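Local coordinates for plasmid pRiA4b Orf3-like domain-containing protein (Methanosarcina mazei, PDB 2I1S) that is of unknown function but belongs to the plasmid pRiA4b ORF-3-like family, named after a plasmid open reading frame, at residues 5-11 with 117-123; 31-37 with 85-90; 50-56 with 101-107. Residue numbers count along the deposited sequence, not the author numbering.

Contact 1: 5-11 with 117-123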
loop_
_atom_site.group_PDB
_atom_site.type_symbol
_atom_site.label_atom_id
_atom_site.label_comp_id
_atom_site.label_asym_id
_atom_site.label_seq_id
_atom_site.Cartn_x
_atom_site.Cartn_y
_atom_site.Cartn_z
ATOM N N PHE A 5 21.825 -0.436 -8.759
ATOM C CA PHE A 5 20.664 -0.662 -9.655
ATOM C C PHE A 5 20.661 0.438 -10.723
ATOM O O PHE A 5 21.179 1.551 -10.488
ATOM C CB PHE A 5 19.319 -0.688 -8.874
ATOM C CG PHE A 5 18.989 0.622 -8.145
ATOM C CD1 PHE A 5 19.568 0.913 -6.900
ATOM C CD2 PHE A 5 18.090 1.535 -8.690
ATOM C CE1 PHE A 5 19.287 2.101 -6.235
ATOM C CE2 PHE A 5 17.797 2.724 -8.033
ATOM C CZ PHE A 5 18.394 3.008 -6.797
ATOM N N GLU A 6 20.062 0.137 -11.876
ATOM C CA GLU A 6 19.960 1.109 -12.976
ATOM C C GLU A 6 18.553 1.698 -13.071
ATOM O O GLU A 6 18.399 2.935 -13.073
ATOM C CB GLU A 6 20.318 0.468 -14.330
ATOM C CG GLU A 6 21.415 -0.611 -14.294
ATOM C CD GLU A 6 22.846 -0.038 -14.431
ATOM O OE1 GLU A 6 23.730 -0.785 -14.964
ATOM O OE2 GLU A 6 23.091 1.144 -14.022
ATOM N N LYS A 7 17.536 0.822 -13.157
ATOM C CA LYS A 7 16.140 1.259 -13.407
ATOM C C LYS A 7 15.289 1.413 -12.137
ATOM O O LYS A 7 15.587 0.807 -11.082
ATOM C CB LYS A 7 15.439 0.305 -14.394
ATOM C CG LYS A 7 16.411 -0.380 -15.391
ATOM C CD LYS A 7 15.736 -0.845 -16.678
ATOM C CE LYS A 7 15.727 0.261 -17.762
ATOM N NZ LYS A 7 17.108 0.732 -18.122
ATOM N N VAL A 8 14.248 2.244 -12.232
ATOM C CA VAL A 8 13.235 2.324 -11.182
ATOM C C VAL A 8 11.808 1.956 -11.662
ATOM O O VAL A 8 11.394 2.282 -12.776
ATOM C CB VAL A 8 13.291 3.659 -10.383
ATOM C CG1 VAL A 8 14.646 3.806 -9.751
ATOM C CG2 VAL A 8 13.023 4.828 -11.247
ATOM N N TYR A 9 11.079 1.246 -10.810
ATOM C CA TYR A 9 9.693 0.869 -11.075
ATOM C C TYR A 9 8.755 1.970 -10.551
ATOM O O TYR A 9 8.770 2.271 -9.351
ATOM C CB TYR A 9 9.409 -0.476 -10.393
ATOM C CG TYR A 9 10.138 -1.689 -10.997
ATOM C CD1 TYR A 9 11.088 -1.531 -12.026
ATOM C CD2 TYR A 9 9.857 -2.995 -10.543
ATOM C CE1 TYR A 9 11.741 -2.630 -12.596
ATOM C CE2 TYR A 9 10.495 -4.104 -11.098
ATOM C CZ TYR A 9 11.446 -3.915 -12.134
ATOM O OH TYR A 9 12.109 -5.017 -12.697
ATOM N N HIS A 10 7.967 2.576 -11.456
ATOM C CA HIS A 10 6.888 3.508 -11.102
ATOM C C HIS A 10 5.595 2.721 -10.825
ATOM O O HIS A 10 4.965 2.164 -11.762
ATOM C CB HIS A 10 6.654 4.549 -12.205
ATOM C CG HIS A 10 7.897 5.289 -12.606
ATOM N ND1 HIS A 10 7.937 6.660 -12.751
ATOM C CD2 HIS A 10 9.150 4.851 -12.890
ATOM C CE1 HIS A 10 9.156 7.036 -13.107
ATOM N NE2 HIS A 10 9.913 5.956 -13.192
ATOM N N LEU A 11 5.218 2.678 -9.536
ATOM C CA LEU A 11 4.133 1.829 -9.049
ATOM C C LEU A 11 2.950 2.675 -8.656
ATOM O O LEU A 11 3.141 3.715 -8.034
ATOM C CB LEU A 11 4.605 1.035 -7.811
ATOM C CG LEU A 11 5.780 0.073 -8.022
ATOM C CD1 LEU A 11 6.164 -0.592 -6.688
ATOM C CD2 LEU A 11 5.525 -1.006 -9.139
ATOM N N LEU A 117 2.458 -1.837 -11.641
ATOM C CA LEU A 117 3.575 -1.256 -12.412
ATOM C C LEU A 117 3.081 -0.424 -13.606
ATOM O O LEU A 117 2.416 -0.946 -14.500
ATOM C CB LEU A 117 4.512 -2.369 -12.913
ATOM C CG LEU A 117 5.817 -2.000 -13.627
ATOM C CD1 LEU A 117 6.848 -1.346 -12.686
ATOM C CD2 LEU A 117 6.392 -3.240 -14.302
ATOM N N GLU A 118 3.394 0.871 -13.619
ATOM C CA GLU A 118 3.037 1.700 -14.771
ATOM C C GLU A 118 4.204 1.913 -15.726
ATOM O O GLU A 118 4.010 1.900 -16.939
ATOM C CB GLU A 118 2.455 3.044 -14.339
ATOM C CG GLU A 118 1.043 2.944 -13.754
ATOM C CD GLU A 118 0.525 4.266 -13.187
ATOM O OE1 GLU A 118 1.348 5.095 -12.712
ATOM O OE2 GLU A 118 -0.714 4.472 -13.210
ATOM N N LYS A 119 5.406 2.126 -15.176
ATOM C CA LYS A 119 6.601 2.440 -15.987
ATOM C C LYS A 119 7.857 1.903 -15.324
ATOM O O LYS A 119 7.990 1.947 -14.095
ATOM C CB LYS A 119 6.788 3.953 -16.131
ATOM C CG LYS A 119 5.689 4.714 -16.848
ATOM C CD LYS A 119 5.354 6.030 -16.114
ATOM C CE LYS A 119 6.513 7.028 -16.177
ATOM N NZ LYS A 119 6.086 8.383 -16.677
ATOM N N ILE A 120 8.760 1.388 -16.147
ATOM C CA ILE A 120 10.123 1.048 -15.751
ATOM C C ILE A 120 11.020 2.092 -16.425
ATOM O O ILE A 120 11.017 2.194 -17.650
ATOM C CB ILE A 120 10.524 -0.375 -16.249
ATOM C CG1 ILE A 120 9.660 -1.469 -15.590
ATOM C CG2 ILE A 120 12.022 -0.637 -16.008
ATOM C CD1 ILE A 120 10.094 -2.900 -15.932
ATOM N N LEU A 121 11.772 2.876 -15.650
ATOM C CA LEU A 121 12.618 3.931 -16.228
ATOM C C LEU A 121 14.018 4.005 -15.596
ATOM O O LEU A 121 14.182 3.561 -14.459
ATOM C CB LEU A 121 11.889 5.277 -16.153
ATOM C CG LEU A 121 10.723 5.439 -17.148
ATOM C CD1 LEU A 121 10.031 6.775 -16.928
ATOM C CD2 LEU A 121 11.126 5.249 -18.625
ATOM N N PRO A 122 15.045 4.529 -16.339
ATOM C CA PRO A 122 16.360 4.684 -15.701
ATOM C C PRO A 122 16.244 5.595 -14.485
ATOM O O PRO A 122 15.453 6.535 -14.503
ATOM C CB PRO A 122 17.238 5.340 -16.796
ATOM C CG PRO A 122 16.578 5.024 -18.071
ATOM C CD PRO A 122 15.077 4.966 -17.749
ATOM N N ARG A 123 16.995 5.296 -13.427
ATOM C CA ARG A 123 16.971 6.125 -12.225
ATOM C C ARG A 123 17.565 7.511 -12.488
ATOM O O ARG A 123 18.411 7.690 -13.372
ATOM C CB ARG A 123 17.693 5.441 -11.079
ATOM C CG ARG A 123 19.208 5.396 -11.190
ATOM C CD ARG A 123 19.797 5.600 -9.801
ATOM N NE ARG A 123 20.658 4.492 -9.420
ATOM C CZ ARG A 123 21.238 4.373 -8.233
ATOM N NH1 ARG A 123 22.016 3.316 -7.984
ATOM N NH2 ARG A 123 21.044 5.303 -7.300
#

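Contact 2: 31-37 with 85-90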
loop_
_atom_site.group_PDB
_atom_site.type_symbol
_atom_site.label_atom_id
_atom_site.label_comp_id
_atom_site.label_asym_id
_atom_site.label_seq_id
_atom_site.Cartn_x
_atom_site.Cartn_y
_atom_site.Cartn_z
ATOM N N ASN A 31 15.961 -3.473 -7.956
ATOM C CA ASN A 31 16.506 -4.630 -7.232
ATOM C C ASN A 31 15.829 -4.922 -5.867
ATOM O O ASN A 31 16.294 -5.764 -5.065
ATOM C CB ASN A 31 18.039 -4.525 -7.115
ATOM C CG ASN A 31 18.490 -3.407 -6.164
ATOM O OD1 ASN A 31 17.715 -2.488 -5.822
ATOM N ND2 ASN A 31 19.754 -3.480 -5.735
ATOM N N TYR A 32 14.742 -4.215 -5.623
ATOM C CA TYR A 32 13.939 -4.364 -4.417
ATOM C C TYR A 32 13.352 -5.745 -4.278
ATOM O O TYR A 32 12.932 -6.342 -5.270
ATOM C CB TYR A 32 12.801 -3.342 -4.412
ATOM C CG TYR A 32 12.984 -2.215 -3.409
ATOM C CD1 TYR A 32 14.258 -1.811 -3.001
ATOM C CD2 TYR A 32 11.876 -1.544 -2.892
ATOM C CE1 TYR A 32 14.416 -0.793 -2.077
ATOM C CE2 TYR A 32 12.019 -0.535 -1.987
ATOM C CZ TYR A 32 13.280 -0.151 -1.585
ATOM O OH TYR A 32 13.397 0.864 -0.648
ATOM N N THR A 33 13.367 -6.253 -3.036
ATOM C CA THR A 33 12.703 -7.495 -2.693
ATOM C C THR A 33 11.256 -7.138 -2.357
ATOM O O THR A 33 10.904 -5.952 -2.279
ATOM C CB THR A 33 13.371 -8.204 -1.493
ATOM O OG1 THR A 33 13.244 -7.394 -0.314
ATOM C CG2 THR A 33 14.844 -8.456 -1.749
ATOM N N PHE A 34 10.407 -8.148 -2.177
ATOM C CA PHE A 34 9.065 -7.908 -1.661
ATOM C C PHE A 34 9.057 -7.367 -0.227
ATOM O O PHE A 34 8.184 -6.586 0.110
ATOM C CB PHE A 34 8.158 -9.124 -1.874
ATOM C CG PHE A 34 7.692 -9.259 -3.303
ATOM C CD1 PHE A 34 6.415 -8.846 -3.678
ATOM C CD2 PHE A 34 8.552 -9.727 -4.286
ATOM C CE1 PHE A 34 5.994 -8.943 -5.021
ATOM C CE2 PHE A 34 8.139 -9.817 -5.621
ATOM C CZ PHE A 34 6.860 -9.433 -5.992
ATOM N N LEU A 35 10.037 -7.726 0.600
ATOM C CA LEU A 35 10.097 -7.161 1.949
ATOM C C LEU A 35 10.227 -5.647 1.870
ATOM O O LEU A 35 9.474 -4.924 2.517
ATOM C CB LEU A 35 11.234 -7.767 2.783
ATOM C CG LEU A 35 11.392 -7.273 4.232
ATOM C CD1 LEU A 35 10.082 -7.445 5.059
ATOM C CD2 LEU A 35 12.526 -7.982 4.940
ATOM N N ASP A 36 11.185 -5.198 1.069
ATOM C CA ASP A 36 11.426 -3.786 0.777
ATOM C C ASP A 36 10.174 -3.047 0.332
ATOM O O ASP A 36 9.929 -1.905 0.786
ATOM C CB ASP A 36 12.471 -3.659 -0.339
ATOM C CG ASP A 36 13.878 -4.026 0.103
ATOM O OD1 ASP A 36 14.215 -3.858 1.296
ATOM O OD2 ASP A 36 14.658 -4.478 -0.759
ATOM N N LEU A 37 9.385 -3.697 -0.532
ATOM C CA LEU A 37 8.103 -3.166 -1.003
ATOM C C LEU A 37 7.020 -3.125 0.090
ATOM O O LEU A 37 6.286 -2.128 0.210
ATOM C CB LEU A 37 7.618 -3.960 -2.221
ATOM C CG LEU A 37 6.251 -3.598 -2.825
ATOM C CD1 LEU A 37 6.280 -2.184 -3.395
ATOM C CD2 LEU A 37 5.738 -4.604 -3.879
ATOM N N GLU A 85 9.556 -13.455 0.883
ATOM C CA GLU A 85 9.616 -12.081 0.432
ATOM C C GLU A 85 11.001 -11.467 0.567
ATOM O O GLU A 85 11.303 -10.494 -0.103
ATOM C CB GLU A 85 8.581 -11.235 1.208
ATOM C CG GLU A 85 8.772 -11.187 2.754
ATOM C CD GLU A 85 7.795 -10.228 3.438
ATOM O OE1 GLU A 85 7.161 -9.430 2.734
ATOM O OE2 GLU A 85 7.638 -10.275 4.677
ATOM N N LYS A 86 11.820 -11.995 1.477
ATOM C CA LYS A 86 13.210 -11.525 1.638
ATOM C C LYS A 86 14.019 -11.960 0.423
ATOM O O LYS A 86 14.960 -11.282 0.040
ATOM C CB LYS A 86 13.878 -12.081 2.917
ATOM C CG LYS A 86 13.324 -11.533 4.208
ATOM C CD LYS A 86 14.158 -11.957 5.402
ATOM C CE LYS A 86 13.689 -11.222 6.670
ATOM N NZ LYS A 86 14.287 -11.721 7.934
ATOM N N LYS A 87 13.624 -13.098 -0.164
ATOM C CA LYS A 87 14.246 -13.692 -1.352
ATOM C C LYS A 87 13.645 -13.235 -2.683
ATOM O O LYS A 87 14.379 -12.920 -3.609
ATOM C CB LYS A 87 14.162 -15.218 -1.262
ATOM C CG LYS A 87 15.177 -15.814 -0.291
ATOM C CD LYS A 87 14.755 -17.189 0.174
ATOM C CE LYS A 87 15.971 -18.012 0.567
ATOM N NZ LYS A 87 15.532 -19.333 1.055
ATOM N N ALA A 88 12.312 -13.224 -2.773
ATOM C CA ALA A 88 11.587 -12.833 -3.986
ATOM C C ALA A 88 11.932 -11.398 -4.369
ATOM O O ALA A 88 11.835 -10.471 -3.537
ATOM C CB ALA A 88 10.113 -12.991 -3.783
ATOM N N LYS A 89 12.374 -11.225 -5.614
ATOM C CA LYS A 89 12.759 -9.918 -6.133
ATOM C C LYS A 89 11.628 -9.364 -6.998
ATOM O O LYS A 89 11.011 -10.119 -7.736
ATOM C CB LYS A 89 14.040 -10.062 -6.959
ATOM C CG LYS A 89 15.308 -10.358 -6.135
ATOM C CD LYS A 89 15.813 -9.083 -5.411
ATOM C CE LYS A 89 17.362 -8.991 -5.316
ATOM N NZ LYS A 89 17.908 -9.473 -3.999
ATOM N N LEU A 90 11.348 -8.061 -6.920
ATOM C CA LEU A 90 10.327 -7.449 -7.804
ATOM C C LEU A 90 10.593 -7.735 -9.272
ATOM O O LEU A 90 9.658 -8.057 -10.024
ATOM C CB LEU A 90 10.239 -5.931 -7.619
ATOM C CG LEU A 90 9.880 -5.405 -6.231
ATOM C CD1 LEU A 90 9.651 -3.883 -6.292
ATOM C CD2 LEU A 90 8.685 -6.120 -5.667
#

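Contact 3: 50-56 with 101-107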
loop_
_atom_site.group_PDB
_atom_site.type_symbol
_atom_site.label_atom_id
_atom_site.label_comp_id
_atom_site.label_asym_id
_atom_site.label_seq_id
_atom_site.Cartn_x
_atom_site.Cartn_y
_atom_site.Cartn_z
ATOM N N TYR A 50 1.789 -3.711 12.485
ATOM C CA TYR A 50 1.332 -4.424 13.673
ATOM C C TYR A 50 0.887 -5.827 13.323
ATOM O O TYR A 50 0.832 -6.721 14.198
ATOM C CB TYR A 50 0.065 -3.752 14.188
ATOM C CG TYR A 50 0.242 -2.431 14.884
ATOM C CD1 TYR A 50 1.234 -2.269 15.827
ATOM C CD2 TYR A 50 -0.645 -1.371 14.644
ATOM C CE1 TYR A 50 1.385 -1.056 16.504
ATOM C CE2 TYR A 50 -0.529 -0.159 15.326
ATOM C CZ TYR A 50 0.500 -0.009 16.246
ATOM O OH TYR A 50 0.665 1.147 16.949
ATOM N N HIS A 51 0.505 -6.001 12.049
ATOM C CA HIS A 51 -0.297 -7.155 11.665
ATOM C C HIS A 51 0.452 -7.966 10.623
ATOM O O HIS A 51 1.522 -7.558 10.183
ATOM C CB HIS A 51 -1.661 -6.703 11.119
ATOM C CG HIS A 51 -2.416 -5.806 12.042
ATOM N ND1 HIS A 51 -2.956 -6.245 13.245
ATOM C CD2 HIS A 51 -2.684 -4.482 11.964
ATOM C CE1 HIS A 51 -3.547 -5.227 13.850
ATOM N NE2 HIS A 51 -3.389 -4.146 13.091
ATOM N N LEU A 52 -0.135 -9.112 10.250
ATOM C CA LEU A 52 0.385 -9.957 9.190
ATOM C C LEU A 52 0.114 -9.326 7.827
ATOM O O LEU A 52 -0.828 -8.550 7.678
ATOM C CB LEU A 52 -0.183 -11.391 9.300
ATOM C CG LEU A 52 0.084 -12.093 10.628
ATOM C CD1 LEU A 52 -0.465 -13.504 10.622
ATOM C CD2 LEU A 52 1.572 -12.111 11.009
ATOM N N HIS A 53 0.968 -9.652 6.858
ATOM C CA HIS A 53 0.771 -9.265 5.460
ATOM C C HIS A 53 1.120 -10.391 4.463
ATOM O O HIS A 53 1.758 -11.378 4.820
ATOM C CB HIS A 53 1.537 -7.976 5.136
ATOM C CG HIS A 53 2.957 -8.206 4.801
ATOM N ND1 HIS A 53 3.951 -8.199 5.757
ATOM C CD2 HIS A 53 3.555 -8.504 3.625
ATOM C CE1 HIS A 53 5.107 -8.463 5.172
ATOM N NE2 HIS A 53 4.890 -8.666 3.883
ATOM N N GLU A 54 0.664 -10.267 3.221
ATOM C CA GLU A 54 1.182 -11.100 2.136
ATOM C C GLU A 54 0.849 -10.496 0.787
ATOM O O GLU A 54 -0.055 -9.676 0.699
ATOM C CB GLU A 54 0.733 -12.563 2.240
ATOM C CG GLU A 54 -0.674 -12.854 1.819
ATOM C CD GLU A 54 -0.903 -14.358 1.665
ATOM O OE1 GLU A 54 0.057 -15.126 1.923
ATOM O OE2 GLU A 54 -2.039 -14.766 1.291
ATOM N N PHE A 55 1.645 -10.854 -0.214
ATOM C CA PHE A 55 1.411 -10.525 -1.599
ATOM C C PHE A 55 0.879 -11.788 -2.309
ATOM O O PHE A 55 1.257 -12.919 -1.957
ATOM C CB PHE A 55 2.699 -10.082 -2.297
ATOM C CG PHE A 55 3.408 -8.918 -1.638
ATOM C CD1 PHE A 55 3.208 -7.615 -2.096
ATOM C CD2 PHE A 55 4.299 -9.130 -0.565
ATOM C CE1 PHE A 55 3.861 -6.534 -1.486
ATOM C CE2 PHE A 55 4.957 -8.062 0.045
ATOM C CZ PHE A 55 4.725 -6.739 -0.428
ATOM N N GLU A 56 -0.025 -11.575 -3.260
ATOM C CA GLU A 56 -0.430 -12.577 -4.238
ATOM C C GLU A 56 -0.068 -12.027 -5.622
ATOM O O GLU A 56 -0.503 -10.942 -5.995
ATOM C CB GLU A 56 -1.941 -12.783 -4.220
ATOM C CG GLU A 56 -2.495 -13.658 -3.121
ATOM C CD GLU A 56 -4.010 -13.849 -3.245
ATOM O OE1 GLU A 56 -4.618 -13.401 -4.272
ATOM O OE2 GLU A 56 -4.590 -14.453 -2.304
ATOM N N ALA A 101 0.061 -6.819 -8.633
ATOM C CA ALA A 101 0.094 -7.691 -7.449
ATOM C C ALA A 101 -1.051 -7.306 -6.546
ATOM O O ALA A 101 -1.544 -6.182 -6.606
ATOM C CB ALA A 101 1.385 -7.491 -6.675
ATOM N N LEU A 102 -1.481 -8.237 -5.709
ATOM C CA LEU A 102 -2.344 -7.902 -4.581
ATOM C C LEU A 102 -1.605 -8.030 -3.227
ATOM O O LEU A 102 -1.034 -9.075 -2.913
ATOM C CB LEU A 102 -3.606 -8.747 -4.598
ATOM C CG LEU A 102 -4.614 -8.384 -3.492
ATOM C CD1 LEU A 102 -5.304 -7.018 -3.715
ATOM C CD2 LEU A 102 -5.633 -9.545 -3.356
ATOM N N TYR A 103 -1.649 -6.970 -2.440
ATOM C CA TYR A 103 -1.065 -6.935 -1.092
ATOM C C TYR A 103 -2.178 -6.892 -0.061
ATOM O O TYR A 103 -2.995 -5.985 -0.081
ATOM C CB TYR A 103 -0.200 -5.678 -0.955
ATOM C CG TYR A 103 0.392 -5.367 0.403
ATOM C CD1 TYR A 103 1.553 -5.995 0.848
ATOM C CD2 TYR A 103 -0.159 -4.388 1.217
ATOM C CE1 TYR A 103 2.138 -5.673 2.089
ATOM C CE2 TYR A 103 0.421 -4.051 2.464
ATOM C CZ TYR A 103 1.572 -4.689 2.894
ATOM O OH TYR A 103 2.179 -4.322 4.113
ATOM N N THR A 104 -2.191 -7.862 0.837
ATOM C CA THR A 104 -3.089 -7.867 1.979
ATOM C C THR A 104 -2.289 -7.585 3.274
ATOM O O THR A 104 -1.224 -8.160 3.518
ATOM C CB THR A 104 -3.866 -9.224 2.065
ATOM O OG1 THR A 104 -4.544 -9.464 0.820
ATOM C CG2 THR A 104 -4.900 -9.237 3.223
ATOM N N TYR A 105 -2.806 -6.668 4.085
ATOM C CA TYR A 105 -2.229 -6.318 5.357
ATOM C C TYR A 105 -3.369 -6.319 6.389
ATOM O O TYR A 105 -4.428 -5.712 6.154
ATOM C CB TYR A 105 -1.554 -4.941 5.265
ATOM C CG TYR A 105 -1.165 -4.364 6.613
ATOM C CD1 TYR A 105 -0.210 -5.023 7.427
ATOM C CD2 TYR A 105 -1.774 -3.195 7.107
ATOM C CE1 TYR A 105 0.159 -4.521 8.692
ATOM C CE2 TYR A 105 -1.412 -2.674 8.358
ATOM C CZ TYR A 105 -0.444 -3.366 9.165
ATOM O OH TYR A 105 -0.047 -2.889 10.422
ATOM N N ASP A 106 -3.151 -6.995 7.526
ATOM C CA ASP A 106 -4.151 -7.140 8.598
ATOM C C ASP A 106 -5.171 -8.167 8.175
ATOM O O ASP A 106 -6.084 -7.859 7.411
ATOM C CB ASP A 106 -4.851 -5.795 8.963
ATOM C CG ASP A 106 -5.595 -5.849 10.312
ATOM O OD1 ASP A 106 -5.746 -4.809 10.965
ATOM O OD2 ASP A 106 -6.023 -6.945 10.741
ATOM N N PHE A 107 -5.026 -9.386 8.681
ATOM C CA PHE A 107 -5.904 -10.492 8.310
ATOM C C PHE A 107 -7.236 -10.449 9.060
ATOM O O PHE A 107 -8.102 -11.318 8.841
ATOM C CB PHE A 107 -5.174 -11.861 8.494
ATOM C CG PHE A 107 -3.966 -12.026 7.578
ATOM C CD1 PHE A 107 -3.721 -11.098 6.544
ATOM C CD2 PHE A 107 -3.111 -13.109 7.717
ATOM C CE1 PHE A 107 -2.637 -11.219 5.702
ATOM C CE2 PHE A 107 -2.007 -13.255 6.864
ATOM C CZ PHE A 107 -1.763 -12.316 5.865
HETATM O O HOH W 1 -3.123 -9.839 10.896
HETATM O O HOH W 2 -2.771 -10.366 -0.876
#

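Contact 1: 5-11 with 117-123
Strand 7-11 runs antiparallel to strand 117-122, their axes 4.3 Å apart at closest and 154° between directions, and backbone polar groups satisfy one another along most of the ladder. Val-8 and Leu-121 exchange two bonds, Val-8 N to Leu-121 O at 2.6 Å and Leu-121 N to Val-8 O at 3.0 Å. His-10 N gives to Lys-119 O at 2.7 Å, while His-10 O receives two donors: Glu-118 N at 2.8 Å and, weakly, Lys-119 N at 3.4 Å. This is a classic beta bulge: Glu-118 and Lys-119 together face His-10, so the register slips by one and Leu-11 pairs with Leu-117. Both strands belong to the large mixed sheet; strand 22-29 flanks 7-15 on its other edge, where Val-28 and Ile-26 bond the backbones of Tyr-9 and Leu-11; Glu-30, just beyond that strand, bonds Lys-7. Tyr-9 CE1 touches Ile-120 CD1 (3.7 Å) and Tyr-9 CB touches Leu-117 CD1 (3.5 Å) on one face; on the other, Lys-119 CE lies over the His-10 ring in a CH-pi contact, yet His-10 NE2 is buried without a polar partner. The carboxylate of Glu-118 pairs with Arg-25. Past the strand ends, Arg-123 N donates to Glu-6 O (2.8 Å), and Arg-123 NE and NH1 both reach Phe-5 O at 3.2 Å, laying the guanidinium flat on the Phe-5 ring as a cation-pi stack, centres 3.7 Å apart.

Contact 2: 31-37 with 85-90
Asn-31 O lies 3.4 Å from Lys-89 CD, where the loop 31-33 begins to follow segment 85-90. Tyr-32 O accepts from Leu-90 N at 2.9 Å, and Tyr-32 CB packs on Leu-90 CD1 (3.7 Å). Thr-33, bridged to Lys-89, is the N-cap of helix 34-44: Thr-33 N donates to Asp-36 OD2 (3.2 Å) and Asp-36 N weakly to Thr-33 OG1 (3.3 Å), a capping box. The next two amides are bound from across the contact, Phe-34 N by Ala-88 O at 3.0 Å and Leu-35 N by Glu-85 O at 3.1 Å. The Phe-34 ring carries Leu-90 CD2 over one face, a CH-pi contact 3.7 Å from the centroid, and meets Phe-55 edge-to-face beyond. Leu-35 CD2 rests on Lys-86 CG (3.7 Å), and Leu-37 CD2 reaches Leu-90 CD2 (3.8 Å). Carbonyls of the 85-90 loop thus satisfy first-turn amides that have no acceptor earlier in the helix, fixing the helix start to this loop as its apolar side chains pack together.

Contact 3: 50-56 with 101-107
At Ala-101, strand 101-105 comes alongside Glu-56, Ala-101 CA lying 3.6 Å from Glu-56 O. Leu-102 forms a hydrogen-bonded antiparallel pair with Glu-56: Glu-56 N to Leu-102 O 2.7 Å, Leu-102 N to Glu-56 O 2.9 Å. Tyr-103, on the opposite face of the sheet, joins His-53 and Phe-55 in an aromatic cluster; Tyr-103 CD1 comes within 3.3 Å of Phe-55 CE1, the rings inclined at 50°. Thr-104 repeats the pairing with Glu-54, both its N to Glu-54 O and its O to Glu-54 N at 2.8 Å, and its OG1 contacts a water 2.6 Å away that also donates to Glu-54 O and Leu-102 O. Tyr-105 turns its ring to the aromatic face, where Tyr-105 OH accepts from Tyr-50 N (2.9 Å) and also bonds Glu-142. The ladder ends with Asp-106 N on Leu-52 O (2.8 Å); Asp-106 OD2 accepts from Gly-108 N and Asp-109 N, just ahead in the chain. Phe-107 lays its ring against Leu-52 CB, a CH-pi contact 3.8 Å from the centroid, while a second water bridges Phe-107 N and Leu-52 N. Within the mixed sheet, strand 65-69 flanks 53-58 and strand 111-122 flanks 100-105; helix 34-44 covers the aromatic face, its His-38 stacking on His-53 and bonding Tyr-103 OH.

Overall arrangement
Contacts 1 and 3 are two ladders of one mixed sheet, joined through neighbouring strands 100-105 and 111-122; their centres lie about 23 Å apart and they do not touch. Contact 2 connects them, about 15 Å from contact 1 and 14 Å from contact 3 between centres. The start of helix 34-44 packs on both: Leu-37 CD1 meets Leu-11 CD1 at 3.7 Å and Leu-37 CD2 meets Phe-55 CE1 at 3.6 Å. Tyr-9 CE2 also touches Leu-90 CB (3.9 Å). Toward contact 3 the link is polar as well, Glu-85 OE1 lying 2.7 Å from His-53 NE2, a probable hydrogen bond. In sequence, segments of contacts 2 and 3 alternate.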